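Arylmalonate decarboxylase (Bordetella bronchiseptica, PDB 3IXL) catalyses the decarboxylation of 2-aryl-2-methylmalonates to 2-arylpropionates, taking up a proton and releasing carbon dioxide. Local coordinates at residues V108-R113 with F216-R221; V162-L167 with T193-P198; I184-G189 with V208-P213. The protein carries 2 engineered substitutions. All coordinates share one frame; numbering follows the deposited sequence.

Contact 1: residues V108-R113 with F216-R221; sequences VLNGLR and FWDAVR
Asn110 reaches from one helix to Asp218 and Arg221 of another, and the contact turns on how three flat polar groups are set against each other. Its amide nitrogen ND2 donates to Asp218 OD2 at 3.0 Å. ND2 meets OD2 on the syn side of the carboxylate, somewhat out of that plane, while OD2 lies almost in the amide plane; the two planes are 48° apart. Arg221 takes the same oxygen side-on, with NE and NH1 both directed at it; the salt bridge from Arg221 NH1 to Asp218 OD2 measures 2.8 Å. Both nitrogens come from above the carboxylate plane, while OD2 lies near the plane of the guanidinium. Asn110 ND2 stands over one face of that guanidinium, the amide and guanidinium planes being 80° apart. Three donors thus converge on OD2, an environment likely to favour a charged carboxylate, and Asp218 OD1 is bonded to Thr102. The helices holding these groups cross at 92° and join the two halves of the chain, each with its own parallel sheet, consistent with the Asp/Glu racemase clan. Helix 104-114 lays Val108 and Leu112 against Val209 of one sheet, whereas helix 211-222 packs Ala219 and Val220 on strand 8-13 of the other. Beside the polar cluster comes Trp217, whose CG is anti to the backbone N. Its six-membered ring presents CZ3 to Asn110 CB at 3.7 Å, an edge contact in the ring plane. The same CZ3 lies 3.7 Å from Gly111 N, which approaches the indole obliquely, and CH2 is 4.0 Å from Asn110 O.

Contact 2: residues V162-L167 with T193-P198; sequences VDTATL and TLDAIP
A capped helix start, that of helix 164-176, meets the turn leading into helix 196-204 here, with Thr164 and Leu167 facing Thr193, Asp195 and Ala196. Asp163 is the N-cap: its OD1 accepts from Thr166 N at 3.0 Å, and its OD2 takes the hydroxyl of Thr166 on the syn side. The carboxylate therefore satisfies both an amide at the open end of the helix and a side chain one turn along. Thr164, just after the cap, reaches across with both branches of its side chain. OG1 sits beside the backbone N (chi1 -61°), leaving CG2 anti to that nitrogen and pressed against the opposite backbone, 3.6 Å from Ala196 N. Both branches touch one methylene: Thr164 OG1 and CG2 are each 3.8 Å from Asp195 CB. The hydroxyl also shares a water: Thr164 OG1 is 2.8 Å from it, and the same water accepts a weak bond from Asp195 N. Further along helix 164-176 the contact is apolar. Leu167 CB meets Ala196 CB at 4.0 Å, while Leu167 CD1 comes to 4.1 Å from Thr193 CG2, the leucine and threonine side chains crossing at about a right angle. The polar ends on this side turn to other partners, Thr193 OG1 to Ser210 and Asp195 OD1 in a salt bridge to Arg26. Around the junction, Leu194 packs on helix 23-27, Thr193 and Ile197 touch Pro213 of helix 211-222, and Ile197 touches Val208 and Ser210 of strand 208-210.

Contact 3: residues I184-G189 with V208-P213; sequences ILLSSG and VVSSSP. Engineered in segment 184-189: Ser188 (natural residue Cys). With PAC (2-phenylacetic acid), chain C.
Two parallel strands form a small twisted section of sheet, with Leu185 and Val209 together on one face and Ile184, Leu186, Val208 and Ser210 on the other, while backbone edges meet between them. Strands 183-187 and 208-210 are the two ends of a beta-alpha-beta crossover through helix 196-204, and the second of these strands closes its sheet within the chain. On the first face Leu185 packs against Val108 of helix 104-114; Leu185 CD1 also folds over the neighbouring strand to 3.3 Å from Val209 O. On the second face Leu186 CB packs on Val208 CG1 at 4.1 Å, with Val200 of helix 196-204 covering Ile184 and Val208. Val209 N bonds to Ile184 O almost in line with the carbonyl; Leu186 N reaches Val209 O from a tilted position, 20° off the carbonyl plane. Ser211 N then continues the ladder to Leu186 O as the second strand passes into helix 211-222. Ser211 OG, beside its backbone N (chi1 -72°), returns the link by accepting from Ser188 N at 2.8 Å, and is bonded also to Thr75. Two waters tie the loop to the helix start, one joining Ser188 O, Ser210 OG and Ser212 N, the other Gly189 O and Ser212 OG. So held, the loop lines the pocket of 2-phenylacetic acid. The engineered Ser188 has its OG 3.7 Å from ligand C2 and hydrogen-bonded to Gly190 N. The ligand carboxylate is also hydrogen-bonded to the hydroxyls of Thr75, Ser76 and Tyr126; with Gly189 N, these make up the polar site known in this enzyme as the dioxyanion hole. Gly189 CA lies 3.7 Å from ligand C6', and Gly189 N donates to ligand O1 at 2.8 Å, almost perfectly straight at 179°.

Contact 3 lies between the other two, its centre about 10 Å from that of contact 1 and about 11 Å from that of contact 2, whose own centres are about 19 Å apart. Along the chain, contacts 2 and 3 are both nested inside the loop closed by contact 1, and their segments alternate: 162-167, 184-189, 193-198, 208-213. Contacts 1 and 3 share helix 211-222 and touch where Gly111 and Leu112 meet Val209. Contacts 2 and 3 meet where helix 196-204 packs on strand 208-210. Together they connect the pocket loop at strand 183-187 with the crossover helix on one side and the interface between the two halves of the fold on the other.

Contact 1: residues V108-R113 with F216-R221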
loop_
_atom_site.group_PDB
_atom_site.type_symbol
_atom_site.label_atom_id
_atom_site.label_comp_id
_atom_site.label_asym_id
_atom_site.label_seq_id
_atom_site.Cartn_x
_atom_site.Cartn_y
_atom_site.Cartn_z
ATOM N N VAL A 108 2.955 -4.414 1.397
ATOM C CA VAL A 108 4.151 -3.742 1.902
ATOM C C VAL A 108 5.020 -4.705 2.708
ATOM O O VAL A 108 6.250 -4.609 2.655
ATOM C CB VAL A 108 3.864 -2.421 2.675
ATOM C CG1 VAL A 108 3.129 -1.412 1.791
ATOM C CG2 VAL A 108 3.094 -2.674 3.930
ATOM N N LEU A 109 4.409 -5.661 3.410
ATOM C CA LEU A 109 5.209 -6.697 4.087
ATOM C C LEU A 109 6.001 -7.488 3.057
ATOM O O LEU A 109 7.194 -7.733 3.232
ATOM C CB LEU A 109 4.318 -7.673 4.845
ATOM C CG LEU A 109 3.563 -7.216 6.081
ATOM C CD1 LEU A 109 2.711 -8.372 6.564
ATOM C CD2 LEU A 109 4.546 -6.776 7.165
ATOM N N ASN A 110 5.336 -7.882 1.976
ATOM C CA ASN A 110 6.015 -8.631 0.930
ATOM C C ASN A 110 7.137 -7.816 0.296
ATOM O O ASN A 110 8.217 -8.342 0.030
ATOM C CB ASN A 110 5.027 -9.096 -0.139
ATOM C CG ASN A 110 4.161 -10.253 0.335
ATOM O OD1 ASN A 110 4.470 -10.930 1.326
ATOM N ND2 ASN A 110 3.049 -10.461 -0.350
ATOM N N GLY A 111 6.896 -6.529 0.066
ATOM C CA GLY A 111 7.903 -5.668 -0.546
ATOM C C GLY A 111 9.105 -5.473 0.358
ATOM O O GLY A 111 10.241 -5.537 -0.098
ATOM N N LEU A 112 8.850 -5.223 1.638
ATOM C CA LEU A 112 9.940 -5.063 2.598
ATOM C C LEU A 112 10.804 -6.315 2.670
ATOM O O LEU A 112 12.037 -6.229 2.644
ATOM C CB LEU A 112 9.403 -4.688 3.985
ATOM C CG LEU A 112 8.804 -3.275 4.067
ATOM C CD1 LEU A 112 7.943 -3.120 5.317
ATOM C CD2 LEU A 112 9.900 -2.203 4.032
ATOM N N ARG A 113 10.166 -7.475 2.731
ATOM C CA ARG A 113 10.911 -8.739 2.752
ATOM C C ARG A 113 11.696 -8.976 1.463
ATOM O O ARG A 113 12.857 -9.387 1.505
ATOM C CB ARG A 113 9.985 -9.904 3.067
ATOM C CG ARG A 113 9.549 -9.883 4.532
ATOM C CD ARG A 113 8.363 -10.780 4.779
ATOM N NE ARG A 113 7.837 -10.613 6.132
ATOM C CZ ARG A 113 6.608 -10.959 6.505
ATOM N NH1 ARG A 113 5.765 -11.481 5.620
ATOM N NH2 ARG A 113 6.215 -10.770 7.761
ATOM N N PHE A 216 0.292 -2.345 -6.215
ATOM C CA PHE A 216 0.296 -2.781 -7.610
ATOM C C PHE A 216 1.239 -3.945 -7.846
ATOM O O PHE A 216 0.867 -4.927 -8.468
ATOM C CB PHE A 216 0.637 -1.617 -8.549
ATOM C CG PHE A 216 -0.526 -0.713 -8.811
ATOM C CD1 PHE A 216 -0.750 0.404 -8.022
ATOM C CD2 PHE A 216 -1.431 -1.016 -9.827
ATOM C CE1 PHE A 216 -1.854 1.223 -8.241
ATOM C CE2 PHE A 216 -2.539 -0.206 -10.064
ATOM C CZ PHE A 216 -2.757 0.908 -9.272
ATOM N N TRP A 217 2.458 -3.824 -7.333
ATOM C CA TRP A 217 3.469 -4.862 -7.490
ATOM C C TRP A 217 2.943 -6.194 -6.954
ATOM O O TRP A 217 3.089 -7.247 -7.577
ATOM C CB TRP A 217 4.726 -4.423 -6.729
ATOM C CG TRP A 217 5.789 -5.473 -6.628
ATOM C CD1 TRP A 217 6.738 -5.771 -7.560
ATOM C CD2 TRP A 217 6.026 -6.341 -5.515
ATOM N NE1 TRP A 217 7.545 -6.792 -7.100
ATOM C CE2 TRP A 217 7.124 -7.159 -5.847
ATOM C CE3 TRP A 217 5.405 -6.513 -4.272
ATOM C CZ2 TRP A 217 7.614 -8.141 -4.977
ATOM C CZ3 TRP A 217 5.893 -7.488 -3.411
ATOM C CH2 TRP A 217 6.985 -8.287 -3.769
ATOM N N ASP A 218 2.313 -6.135 -5.790
ATOM C CA ASP A 218 1.835 -7.318 -5.094
ATOM C C ASP A 218 0.626 -7.939 -5.786
ATOM O O ASP A 218 0.509 -9.168 -5.848
ATOM C CB ASP A 218 1.502 -6.916 -3.655
ATOM C CG ASP A 218 0.878 -8.028 -2.856
ATOM O OD1 ASP A 218 -0.331 -7.913 -2.528
ATOM O OD2 ASP A 218 1.613 -8.985 -2.515
ATOM N N ALA A 219 -0.272 -7.099 -6.308
ATOM C CA ALA A 219 -1.422 -7.596 -7.062
ATOM C C ALA A 219 -0.974 -8.275 -8.352
ATOM O O ALA A 219 -1.488 -9.334 -8.724
ATOM C CB ALA A 219 -2.381 -6.461 -7.368
ATOM N N VAL A 220 0.009 -7.675 -9.021
ATOM C CA VAL A 220 0.548 -8.250 -10.253
ATOM C C VAL A 220 1.276 -9.556 -9.953
ATOM O O VAL A 220 1.186 -10.526 -10.717
ATOM C CB VAL A 220 1.445 -7.235 -10.995
ATOM C CG1 VAL A 220 2.175 -7.881 -12.150
ATOM C CG2 VAL A 220 0.604 -6.067 -11.486
ATOM N N ARG A 221 1.978 -9.585 -8.827
ATOM C CA ARG A 221 2.590 -10.819 -8.308
ATOM C C ARG A 221 1.548 -11.935 -8.195
ATOM O O ARG A 221 1.754 -13.046 -8.693
ATOM C CB ARG A 221 3.224 -10.556 -6.938
ATOM C CG ARG A 221 3.751 -11.809 -6.232
ATOM C CD ARG A 221 4.037 -11.569 -4.759
ATOM N NE ARG A 221 2.825 -11.243 -3.992
ATOM C CZ ARG A 221 1.932 -12.133 -3.550
ATOM N NH1 ARG A 221 0.880 -11.713 -2.842
ATOM N NH2 ARG A 221 2.068 -13.435 -3.818
#

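Contact 2: residues V162-L167 with T193-P198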
loop_
_atom_site.group_PDB
_atom_site.type_symbol
_atom_site.label_atom_id
_atom_site.label_comp_id
_atom_site.label_asym_id
_atom_site.label_seq_id
_atom_site.Cartn_x
_atom_site.Cartn_y
_atom_site.Cartn_z
ATOM N N VAL A 162 -0.150 16.247 -1.697
ATOM C CA VAL A 162 1.216 16.354 -1.194
ATOM C C VAL A 162 2.187 16.166 -2.369
ATOM O O VAL A 162 2.100 15.181 -3.110
ATOM C CB VAL A 162 1.488 15.311 -0.088
ATOM C CG1 VAL A 162 2.905 15.434 0.456
ATOM C CG2 VAL A 162 0.489 15.476 1.068
ATOM N N ASP A 163 3.112 17.110 -2.520
ATOM C CA ASP A 163 4.050 17.108 -3.642
ATOM C C ASP A 163 5.252 16.185 -3.436
ATOM O O ASP A 163 5.596 15.809 -2.310
ATOM C CB ASP A 163 4.557 18.527 -3.867
ATOM C CG ASP A 163 5.406 19.001 -2.722
ATOM O OD1 ASP A 163 6.646 18.968 -2.843
ATOM O OD2 ASP A 163 4.821 19.353 -1.676
ATOM N N THR A 164 5.921 15.879 -4.543
ATOM C CA THR A 164 7.059 14.977 -4.539
ATOM C C THR A 164 8.169 15.400 -3.589
ATOM O O THR A 164 8.702 14.579 -2.849
ATOM C CB THR A 164 7.619 14.825 -5.967
ATOM O OG1 THR A 164 6.603 14.263 -6.802
ATOM C CG2 THR A 164 8.887 13.961 -6.004
ATOM N N ALA A 165 8.540 16.679 -3.624
ATOM C CA ALA A 165 9.663 17.132 -2.801
ATOM C C ALA A 165 9.383 17.026 -1.300
ATOM O O ALA A 165 10.281 16.724 -0.517
ATOM C CB ALA A 165 10.066 18.555 -3.179
ATOM N N THR A 166 8.131 17.262 -0.916
ATOM C CA THR A 166 7.719 17.078 0.470
ATOM C C THR A 166 7.877 15.611 0.877
ATOM O O THR A 166 8.324 15.308 1.980
ATOM C CB THR A 166 6.263 17.538 0.665
ATOM O OG1 THR A 166 6.192 18.958 0.454
ATOM C CG2 THR A 166 5.750 17.209 2.074
ATOM N N LEU A 167 7.517 14.702 -0.025
ATOM C CA LEU A 167 7.633 13.276 0.272
ATOM C C LEU A 167 9.089 12.810 0.334
ATOM O O LEU A 167 9.452 12.002 1.193
ATOM C CB LEU A 167 6.852 12.451 -0.758
ATOM C CG LEU A 167 5.339 12.674 -0.744
ATOM C CD1 LEU A 167 4.690 12.043 -1.958
ATOM C CD2 LEU A 167 4.731 12.143 0.564
ATOM N N THR A 193 3.593 8.975 -5.035
ATOM C CA THR A 193 4.969 8.780 -4.596
ATOM C C THR A 193 5.945 8.347 -5.684
ATOM O O THR A 193 7.129 8.179 -5.399
ATOM C CB THR A 193 5.042 7.693 -3.501
ATOM O OG1 THR A 193 4.665 6.422 -4.052
ATOM C CG2 THR A 193 4.121 8.037 -2.330
ATOM N N LEU A 194 5.462 8.138 -6.910
ATOM C CA LEU A 194 6.315 7.506 -7.923
ATOM C C LEU A 194 7.592 8.272 -8.264
ATOM O O LEU A 194 8.618 7.655 -8.550
ATOM C CB LEU A 194 5.522 7.171 -9.197
ATOM C CG LEU A 194 4.560 5.978 -9.108
ATOM C CD1 LEU A 194 3.816 5.827 -10.416
ATOM C CD2 LEU A 194 5.282 4.695 -8.772
ATOM N N ASP A 195 7.540 9.601 -8.246
ATOM C CA ASP A 195 8.740 10.392 -8.535
ATOM C C ASP A 195 9.633 10.538 -7.303
ATOM O O ASP A 195 10.838 10.771 -7.427
ATOM C CB ASP A 195 8.365 11.763 -9.095
ATOM C CG ASP A 195 7.790 11.691 -10.500
ATOM O OD1 ASP A 195 8.094 10.732 -11.236
ATOM O OD2 ASP A 195 7.040 12.611 -10.871
ATOM N N ALA A 196 9.050 10.363 -6.118
ATOM C CA ALA A 196 9.818 10.460 -4.872
ATOM C C ALA A 196 10.727 9.265 -4.644
ATOM O O ALA A 196 11.873 9.419 -4.200
ATOM C CB ALA A 196 8.886 10.652 -3.676
ATOM N N ILE A 197 10.218 8.070 -4.938
ATOM C CA ILE A 197 10.928 6.825 -4.625
ATOM C C ILE A 197 12.358 6.758 -5.195
ATOM O O ILE A 197 13.297 6.561 -4.425
ATOM C CB ILE A 197 10.114 5.566 -5.033
ATOM C CG1 ILE A 197 8.797 5.497 -4.251
ATOM C CG2 ILE A 197 10.941 4.289 -4.814
ATOM C CD1 ILE A 197 7.776 4.563 -4.905
ATOM N N PRO A 198 12.534 6.908 -6.528
ATOM C CA PRO A 198 13.912 6.800 -7.032
ATOM C C PRO A 198 14.840 7.877 -6.481
ATOM O O PRO A 198 16.033 7.638 -6.355
ATOM C CB PRO A 198 13.756 6.944 -8.556
ATOM C CG PRO A 198 12.442 7.628 -8.750
ATOM C CD PRO A 198 11.566 7.132 -7.621
HETATM O O HOH W 1 6.120 11.569 -6.274
#

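Contact 3: residues I184-G189 with V208-P213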
loop_
_atom_site.group_PDB
_atom_site.type_symbol
_atom_site.label_atom_id
_atom_site.label_comp_id
_atom_site.label_asym_id
_atom_site.label_seq_id
_atom_site.Cartn_x
_atom_site.Cartn_y
_atom_site.Cartn_z
ATOM N N ILE A 184 13.039 2.093 4.110
ATOM C CA ILE A 184 12.001 3.042 4.483
ATOM C C ILE A 184 10.652 2.542 3.980
ATOM O O ILE A 184 10.538 2.097 2.829
ATOM C CB ILE A 184 12.295 4.446 3.880
ATOM C CG1 ILE A 184 13.654 4.970 4.383
ATOM C CG2 ILE A 184 11.174 5.444 4.208
ATOM C CD1 ILE A 184 14.262 6.065 3.520
ATOM N N LEU A 185 9.646 2.613 4.848
ATOM C CA LEU A 185 8.266 2.415 4.427
ATOM C C LEU A 185 7.602 3.780 4.308
ATOM O O LEU A 185 7.503 4.517 5.285
ATOM C CB LEU A 185 7.497 1.533 5.417
ATOM C CG LEU A 185 5.993 1.393 5.158
ATOM C CD1 LEU A 185 5.727 0.728 3.811
ATOM C CD2 LEU A 185 5.345 0.593 6.290
ATOM N N LEU A 186 7.175 4.115 3.096
ATOM C CA LEU A 186 6.414 5.321 2.825
ATOM C C LEU A 186 4.948 4.897 2.753
ATOM O O LEU A 186 4.493 4.293 1.771
ATOM C CB LEU A 186 6.905 5.970 1.529
ATOM C CG LEU A 186 6.225 7.232 0.990
ATOM C CD1 LEU A 186 6.126 8.350 2.039
ATOM C CD2 LEU A 186 7.028 7.706 -0.217
ATOM N N SER A 187 4.215 5.180 3.826
ATOM C CA SER A 187 2.899 4.583 4.009
ATOM C C SER A 187 1.755 5.551 3.758
ATOM O O SER A 187 1.715 6.661 4.300
ATOM C CB SER A 187 2.768 3.936 5.394
ATOM O OG SER A 187 1.645 3.060 5.428
ATOM N N SER A 188 0.846 5.061 2.917
ATOM C CA SER A 188 -0.467 5.603 2.534
ATOM C C SER A 188 -0.599 5.527 1.041
ATOM O O SER A 188 0.170 6.150 0.300
ATOM C CB SER A 188 -0.763 7.025 2.986
ATOM O OG SER A 188 -2.088 7.343 2.571
ATOM N N GLY A 189 -1.609 4.777 0.615
ATOM C CA GLY A 189 -1.932 4.616 -0.787
ATOM C C GLY A 189 -2.588 5.843 -1.372
ATOM O O GLY A 189 -2.947 5.845 -2.548
ATOM N N VAL A 208 13.132 1.919 -0.703
ATOM C CA VAL A 208 11.855 2.447 -0.228
ATOM C C VAL A 208 10.724 1.550 -0.709
ATOM O O VAL A 208 10.644 1.213 -1.899
ATOM C CB VAL A 208 11.583 3.872 -0.766
ATOM C CG1 VAL A 208 10.221 4.388 -0.296
ATOM C CG2 VAL A 208 12.685 4.814 -0.332
ATOM N N VAL A 209 9.845 1.182 0.213
ATOM C CA VAL A 209 8.601 0.501 -0.143
ATOM C C VAL A 209 7.479 1.494 0.103
ATOM O O VAL A 209 7.338 2.003 1.213
ATOM C CB VAL A 209 8.393 -0.798 0.667
ATOM C CG1 VAL A 209 7.014 -1.413 0.381
ATOM C CG2 VAL A 209 9.475 -1.815 0.317
ATOM N N SER A 210 6.702 1.778 -0.937
ATOM C CA SER A 210 5.636 2.769 -0.865
ATOM C C SER A 210 4.300 2.059 -1.046
ATOM O O SER A 210 4.178 1.194 -1.915
ATOM C CB SER A 210 5.843 3.831 -1.947
ATOM O OG SER A 210 4.807 4.790 -1.912
ATOM N N SER A 211 3.304 2.440 -0.247
ATOM C CA SER A 211 1.996 1.752 -0.232
ATOM C C SER A 211 1.362 1.495 -1.610
ATOM O O SER A 211 1.069 0.347 -1.951
ATOM C CB SER A 211 0.991 2.533 0.623
ATOM O OG SER A 211 1.280 2.425 1.992
ATOM N N SER A 212 1.097 2.551 -2.368
ATOM C CA SER A 212 0.368 2.377 -3.627
ATOM C C SER A 212 1.167 1.532 -4.632
ATOM O O SER A 212 0.678 0.520 -5.126
ATOM C CB SER A 212 -0.066 3.721 -4.204
ATOM O OG SER A 212 -0.897 3.529 -5.328
ATOM N N PRO A 213 2.418 1.929 -4.932
ATOM C CA PRO A 213 3.208 1.116 -5.853
ATOM C C PRO A 213 3.374 -0.334 -5.374
ATOM O O PRO A 213 3.252 -1.258 -6.180
ATOM C CB PRO A 213 4.546 1.865 -5.915
ATOM C CG PRO A 213 4.163 3.288 -5.595
ATOM C CD PRO A 213 3.145 3.147 -4.518
HETATM C C1 PAC C . -3.816 4.010 3.436
HETATM C C2 PAC C . -4.911 5.036 3.212
HETATM C "C1'" PAC C . -5.367 5.392 1.811
HETATM C "C2'" PAC C . -5.880 6.683 1.649
HETATM C "C3'" PAC C . -6.341 7.119 0.408
HETATM C "C4'" PAC C . -6.296 6.255 -0.683
HETATM C "C5'" PAC C . -5.781 4.962 -0.531
HETATM C "C6'" PAC C . -5.323 4.519 0.714
HETATM O O1 PAC C . -3.201 3.442 2.490
HETATM O O2 PAC C . -3.556 3.765 4.649
HETATM O O HOH W 2 1.924 5.151 -1.704
HETATM O O HOH W 3 -3.296 3.479 -3.819
#